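Long-range contacts in catabolite control protein A (Lactococcus lactis, PDB 2O20), which probably acts as a global transcriptional regulator of carbon catabolite repression and activation, binding DNA as a member of the LacI family: residues Asp121-Met126 with Thr143-Val148; Pro158-Asp163 with Tyr295-Val300. The protein carries 1 engineered substitution. One frame throughout, in Å; residues are numbered along the deposited sequence.

Contact 1. Residues Asp121-Met126 with Thr143-Val148; sequences DGIVYM and TPVVLV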
loop_
_atom_site.group_PDB
_atom_site.type_symbol
_atom_site.label_atom_id
_atom_site.label_comp_id
_atom_site.label_asym_id
_atom_site.label_seq_id
_atom_site.Cartn_x
_atom_site.Cartn_y
_atom_site.Cartn_z
ATOM N N ASP D 121 17.533 19.698 -7.340
ATOM C CA ASP D 121 17.091 21.075 -7.440
ATOM C C ASP D 121 16.063 21.436 -6.357
ATOM O O ASP D 121 15.856 22.611 -6.048
ATOM C CB ASP D 121 16.534 21.320 -8.848
ATOM C CG ASP D 121 17.572 21.094 -9.927
ATOM O OD1 ASP D 121 18.410 21.981 -10.081
ATOM O OD2 ASP D 121 17.615 20.015 -10.573
ATOM N N GLY D 122 15.424 20.420 -5.790
ATOM C CA GLY D 122 14.399 20.602 -4.785
ATOM C C GLY D 122 14.063 19.280 -4.100
ATOM O O GLY D 122 14.277 18.218 -4.668
ATOM N N ILE D 123 13.575 19.373 -2.864
ATOM C CA ILE D 123 13.276 18.212 -2.003
ATOM C C ILE D 123 11.835 18.285 -1.469
ATOM O O ILE D 123 11.405 19.314 -0.971
ATOM C CB ILE D 123 14.309 18.124 -0.797
ATOM C CG1 ILE D 123 15.699 17.804 -1.335
ATOM C CG2 ILE D 123 13.932 17.055 0.200
ATOM C CD1 ILE D 123 16.839 18.087 -0.381
ATOM N N VAL D 124 11.114 17.175 -1.566
ATOM C CA VAL D 124 9.871 16.976 -0.829
ATOM C C VAL D 124 10.154 15.993 0.307
ATOM O O VAL D 124 10.653 14.898 0.066
ATOM C CB VAL D 124 8.767 16.382 -1.715
ATOM C CG1 VAL D 124 7.471 16.160 -0.910
ATOM C CG2 VAL D 124 8.516 17.258 -2.962
ATOM N N TYR D 125 9.852 16.415 1.539
ATOM C CA TYR D 125 10.056 15.582 2.722
ATOM C C TYR D 125 8.744 15.125 3.336
ATOM O O TYR D 125 7.855 15.925 3.588
ATOM C CB TYR D 125 10.819 16.359 3.789
ATOM C CG TYR D 125 11.001 15.590 5.081
ATOM C CD1 TYR D 125 12.098 14.764 5.273
ATOM C CD2 TYR D 125 10.043 15.663 6.098
ATOM C CE1 TYR D 125 12.249 14.038 6.446
ATOM C CE2 TYR D 125 10.190 14.930 7.288
ATOM C CZ TYR D 125 11.276 14.125 7.452
ATOM O OH TYR D 125 11.419 13.415 8.647
ATOM N N MET D 126 8.695 13.831 3.640
ATOM C CA MET D 126 7.597 13.195 4.346
ATOM C C MET D 126 8.235 12.347 5.440
ATOM O O MET D 126 9.299 11.788 5.244
ATOM C CB MET D 126 6.804 12.287 3.392
ATOM C CG MET D 126 5.808 12.958 2.471
ATOM S SD MET D 126 5.239 11.764 1.215
ATOM C CE MET D 126 6.435 12.062 -0.052
ATOM N N THR D 143 18.944 23.984 -0.345
ATOM C CA THR D 143 18.021 23.438 -1.341
ATOM C C THR D 143 16.587 23.881 -1.042
ATOM O O THR D 143 16.152 23.803 0.100
ATOM C CB THR D 143 18.013 21.897 -1.286
ATOM O OG1 THR D 143 19.324 21.398 -0.972
ATOM C CG2 THR D 143 17.516 21.316 -2.593
ATOM N N PRO D 144 15.828 24.305 -2.063
ATOM C CA PRO D 144 14.380 24.419 -1.840
ATOM C C PRO D 144 13.756 23.098 -1.333
ATOM O O PRO D 144 14.079 22.023 -1.828
ATOM C CB PRO D 144 13.848 24.799 -3.230
ATOM C CG PRO D 144 14.984 25.424 -3.901
ATOM C CD PRO D 144 16.194 24.720 -3.427
ATOM N N VAL D 145 12.927 23.205 -0.299
ATOM C CA VAL D 145 12.300 22.043 0.349
ATOM C C VAL D 145 10.867 22.394 0.781
ATOM O O VAL D 145 10.580 23.542 1.181
ATOM C CB VAL D 145 13.163 21.554 1.564
ATOM C CG1 VAL D 145 13.496 22.707 2.466
ATOM C CG2 VAL D 145 12.479 20.461 2.357
ATOM N N VAL D 146 9.967 21.434 0.626
ATOM C CA VAL D 146 8.596 21.534 1.122
ATOM C C VAL D 146 8.305 20.264 1.962
ATOM O O VAL D 146 8.635 19.159 1.546
ATOM C CB VAL D 146 7.583 21.629 -0.018
ATOM C CG1 VAL D 146 6.145 21.841 0.540
ATOM C CG2 VAL D 146 7.976 22.771 -0.972
ATOM N N LEU D 147 7.702 20.452 3.133
ATOM C CA LEU D 147 7.259 19.347 4.005
ATOM C C LEU D 147 5.798 19.007 3.710
ATOM O O LEU D 147 4.991 19.913 3.468
ATOM C CB LEU D 147 7.418 19.748 5.481
ATOM C CG LEU D 147 8.711 20.467 5.921
ATOM C CD1 LEU D 147 8.607 20.893 7.361
ATOM C CD2 LEU D 147 9.991 19.628 5.708
ATOM N N VAL D 148 5.454 17.717 3.722
ATOM C CA VAL D 148 4.069 17.255 3.564
ATOM C C VAL D 148 3.701 16.295 4.708
ATOM O O VAL D 148 4.416 15.310 4.953
ATOM C CB VAL D 148 3.826 16.539 2.204
ATOM C CG1 VAL D 148 2.315 16.333 1.973
ATOM C CG2 VAL D 148 4.479 17.318 1.025
#
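Val124 turns CG1 anti to its backbone N (chi1 179°), and Val148 holds CG2 anti to its carbonyl carbon; the two methyls meet with Val124 CG1 3.7 Å from Val148 CG2, two residues beyond the bridge partner of Val124, Val146. On the opposite face Leu147 CD2 lies 3.9 Å from Tyr125 CB and also meets the ring obliquely, close to Tyr125 CD2. The Ile123 and Thr143 side chains cross at about a right angle, with Ile123 CD1 4.0 Å from Thr143 CG2. The same Thr143 methyl also rests on the backbone of Gly122. At the far end Met126 and Val148 lie side by side and point the same way.

The backbones are parallel. Ile123 and Tyr125 each use both N and O. Ile123 N donates to Pro144 O at 2.9 Å. The other three bonds, Val146 N to Ile123 O, Tyr125 N to Val146 O and Val148 N to Tyr125 O, all measure 3.0 Å. The Tyr125 N bond is close to straight, with 170° at the hydrogen. The same carbonyl oxygens also receive CA-H...O contacts, the shortest from Val145 CA to Ile123 O at 3.2 Å.

These are successive strands of a beta-alpha-beta unit whose crossover is helix 132-141. Ile123 packs on helix 105-118, and Tyr125 OH hydrogen-bonds Glu108 there; Val124, Val146 and Val148 face helix 294-309 through Leu305 and Ala301, while Met126 meets helix 76-91. Strand 65-70 continues the sheet beyond 121-126, its Gly67 and Ile69 bonded to the backbone of Val124.

Contact 2. Residues Pro158-Asp163 with Tyr295-Val300; sequences PSVNID and YDLGAV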
loop_
_atom_site.group_PDB
_atom_site.type_symbol
_atom_site.label_atom_id
_atom_site.label_comp_id
_atom_site.label_asym_id
_atom_site.label_seq_id
_atom_site.Cartn_x
_atom_site.Cartn_y
_atom_site.Cartn_z
ATOM N N PRO D 158 8.519 25.791 4.212
ATOM C CA PRO D 158 7.222 25.519 3.565
ATOM C C PRO D 158 6.613 24.148 3.909
ATOM O O PRO D 158 7.336 23.160 4.044
ATOM C CB PRO D 158 7.546 25.656 2.075
ATOM C CG PRO D 158 8.700 26.613 2.045
ATOM C CD PRO D 158 9.525 26.242 3.233
ATOM N N SER D 159 5.290 24.098 4.040
ATOM C CA SER D 159 4.587 22.854 4.389
ATOM C C SER D 159 3.145 22.818 3.866
ATOM O O SER D 159 2.532 23.853 3.629
ATOM C CB SER D 159 4.609 22.617 5.908
ATOM O OG SER D 159 3.657 23.405 6.608
ATOM N N VAL D 160 2.655 21.614 3.632
ATOM C CA VAL D 160 1.270 21.370 3.236
ATOM C C VAL D 160 0.679 20.274 4.143
ATOM O O VAL D 160 1.224 19.164 4.229
ATOM C CB VAL D 160 1.166 20.963 1.766
ATOM C CG1 VAL D 160 -0.332 20.919 1.316
ATOM C CG2 VAL D 160 1.956 21.925 0.908
ATOM N N ASN D 161 -0.461 20.592 4.772
ATOM C CA ASN D 161 -1.072 19.753 5.792
ATOM C C ASN D 161 -2.584 19.978 5.793
ATOM O O ASN D 161 -3.060 20.925 5.164
ATOM C CB ASN D 161 -0.513 20.098 7.197
ATOM C CG ASN D 161 0.936 19.711 7.382
ATOM O OD1 ASN D 161 1.268 18.566 7.738
ATOM N ND2 ASN D 161 1.819 20.668 7.178
ATOM N N ILE D 162 -3.319 19.120 6.503
ATOM C CA ILE D 162 -4.676 19.451 6.993
ATOM C C ILE D 162 -4.568 20.193 8.326
ATOM O O ILE D 162 -3.462 20.371 8.851
ATOM C CB ILE D 162 -5.665 18.211 7.073
ATOM C CG1 ILE D 162 -5.288 17.202 8.163
ATOM C CG2 ILE D 162 -5.824 17.553 5.707
ATOM C CD1 ILE D 162 -6.473 16.479 8.751
ATOM N N ASP D 163 -5.707 20.672 8.832
ATOM C CA ASP D 163 -5.842 21.285 10.158
ATOM C C ASP D 163 -6.045 20.128 11.171
ATOM O O ASP D 163 -7.149 19.643 11.376
ATOM C CB ASP D 163 -7.012 22.304 10.160
ATOM C CG ASP D 163 -7.181 23.015 11.486
ATOM O OD1 ASP D 163 -6.584 22.582 12.481
ATOM O OD2 ASP D 163 -7.912 24.038 11.544
ATOM N N TYR D 295 -3.715 12.812 -2.439
ATOM C CA TYR D 295 -3.200 13.208 -3.745
ATOM C C TYR D 295 -2.967 14.724 -3.836
ATOM O O TYR D 295 -1.937 15.172 -4.308
ATOM C CB TYR D 295 -4.168 12.769 -4.841
ATOM C CG TYR D 295 -3.710 13.121 -6.245
ATOM C CD1 TYR D 295 -2.938 12.233 -6.972
ATOM C CD2 TYR D 295 -4.057 14.327 -6.840
ATOM C CE1 TYR D 295 -2.523 12.537 -8.262
ATOM C CE2 TYR D 295 -3.638 14.645 -8.133
ATOM C CZ TYR D 295 -2.861 13.737 -8.832
ATOM O OH TYR D 295 -2.442 14.026 -10.116
ATOM N N ASP D 296 -3.919 15.500 -3.347
ATOM C CA ASP D 296 -3.830 16.970 -3.377
ATOM C C ASP D 296 -2.729 17.534 -2.489
ATOM O O ASP D 296 -2.129 18.551 -2.799
ATOM C CB ASP D 296 -5.173 17.563 -2.968
ATOM C CG ASP D 296 -6.255 17.353 -4.018
ATOM O OD1 ASP D 296 -5.908 17.171 -5.215
ATOM O OD2 ASP D 296 -7.448 17.429 -3.656
ATOM N N LEU D 297 -2.464 16.878 -1.362
ATOM C CA LEU D 297 -1.364 17.289 -0.512
ATOM C C LEU D 297 -0.041 17.257 -1.265
ATOM O O LEU D 297 0.746 18.203 -1.165
ATOM C CB LEU D 297 -1.276 16.384 0.751
ATOM C CG LEU D 297 -2.328 16.507 1.846
ATOM C CD1 LEU D 297 -2.192 15.382 2.828
ATOM C CD2 LEU D 297 -2.219 17.846 2.586
ATOM N N GLY D 298 0.206 16.156 -1.994
ATOM C CA GLY D 298 1.374 15.999 -2.888
ATOM C C GLY D 298 1.395 16.981 -4.080
ATOM O O GLY D 298 2.423 17.607 -4.362
ATOM N N ALA D 299 0.274 17.092 -4.789
ATOM C CA ALA D 299 0.176 17.994 -5.942
ATOM C C ALA D 299 0.400 19.443 -5.523
ATOM O O ALA D 299 1.170 20.184 -6.161
ATOM C CB ALA D 299 -1.164 17.830 -6.638
ATOM N N VAL D 300 -0.254 19.855 -4.438
ATOM C CA VAL D 300 -0.140 21.229 -3.938
ATOM C C VAL D 300 1.296 21.510 -3.512
ATOM O O VAL D 300 1.830 22.583 -3.806
ATOM C CB VAL D 300 -1.184 21.523 -2.795
ATOM C CG1 VAL D 300 -0.878 22.814 -2.085
ATOM C CG2 VAL D 300 -2.588 21.575 -3.384
#
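Val160 and Leu297 mark the closest passage of strand 159-161 by helix 295-300, which run nearly antiparallel (164°) with their axes 8.3 Å apart, a helix packed on a sheet strand. No hydrogen bond joins the two segments, and the contact rests on a small set of branched aliphatic side chains.

Val160 points toward the helix with CG1 anti to its backbone N (chi1 -171°). That one methyl makes three contacts. Leu297 CD2 and Leu297 O each lie 3.8 Å from Val160 CG1. Val300 CG1 comes within 3.9 Å of Val160 CG1. Leu297 and Val300 stand three residues apart on the helix, so the valine methyl bears on two side chains from successive turns. The side chains of Val160 and Leu297 slide past each other in opposite directions, and Leu297 CD2 also reaches the strand backbone, 3.9 Å from Asn161 C. Ile162 N is a little farther, 4.3 Å from Leu297 CD2. Asn161 starts its side chain away from the helix: its amide uses ND2 to reach Thr150 O and OD1 to reach Tyr164 OH. Asp163 ends the segment as the N-cap of helix 164-177, its OD1 accepting from Leu166 N.

Strand 159-161 lies between strands 145-148 and 318-320 of the parallel sheet, with backbone bonds to Gly149, just past the first, and to Leu319 in the second. Helix 294-309 spreads over all three strands: Leu297 touches Val148, Ala301 meets Val160, and Val300 packs on Leu319.

Overall arrangement
Contacts 1 and 2 follow one another along the chain and have centres about 12 Å apart, on the same side of the chain's centre. Their strands 122-125, 145-148 and 159-161 lie side by side in the six-stranded parallel sheet. The link is direct: Leu147 N and Pro158 O are 2.9 Å apart, as are Leu147 O and Val160 N, both probable hydrogen bonds. Contact 1 joins neighbouring strands within the sheet, whereas contact 2 attaches helix 294-309, from far later in the chain, to one face of it. This return of the late chain to the early sheet is characteristic of the two-subdomain, periplasmic-binding-protein-like core of LacI family regulators.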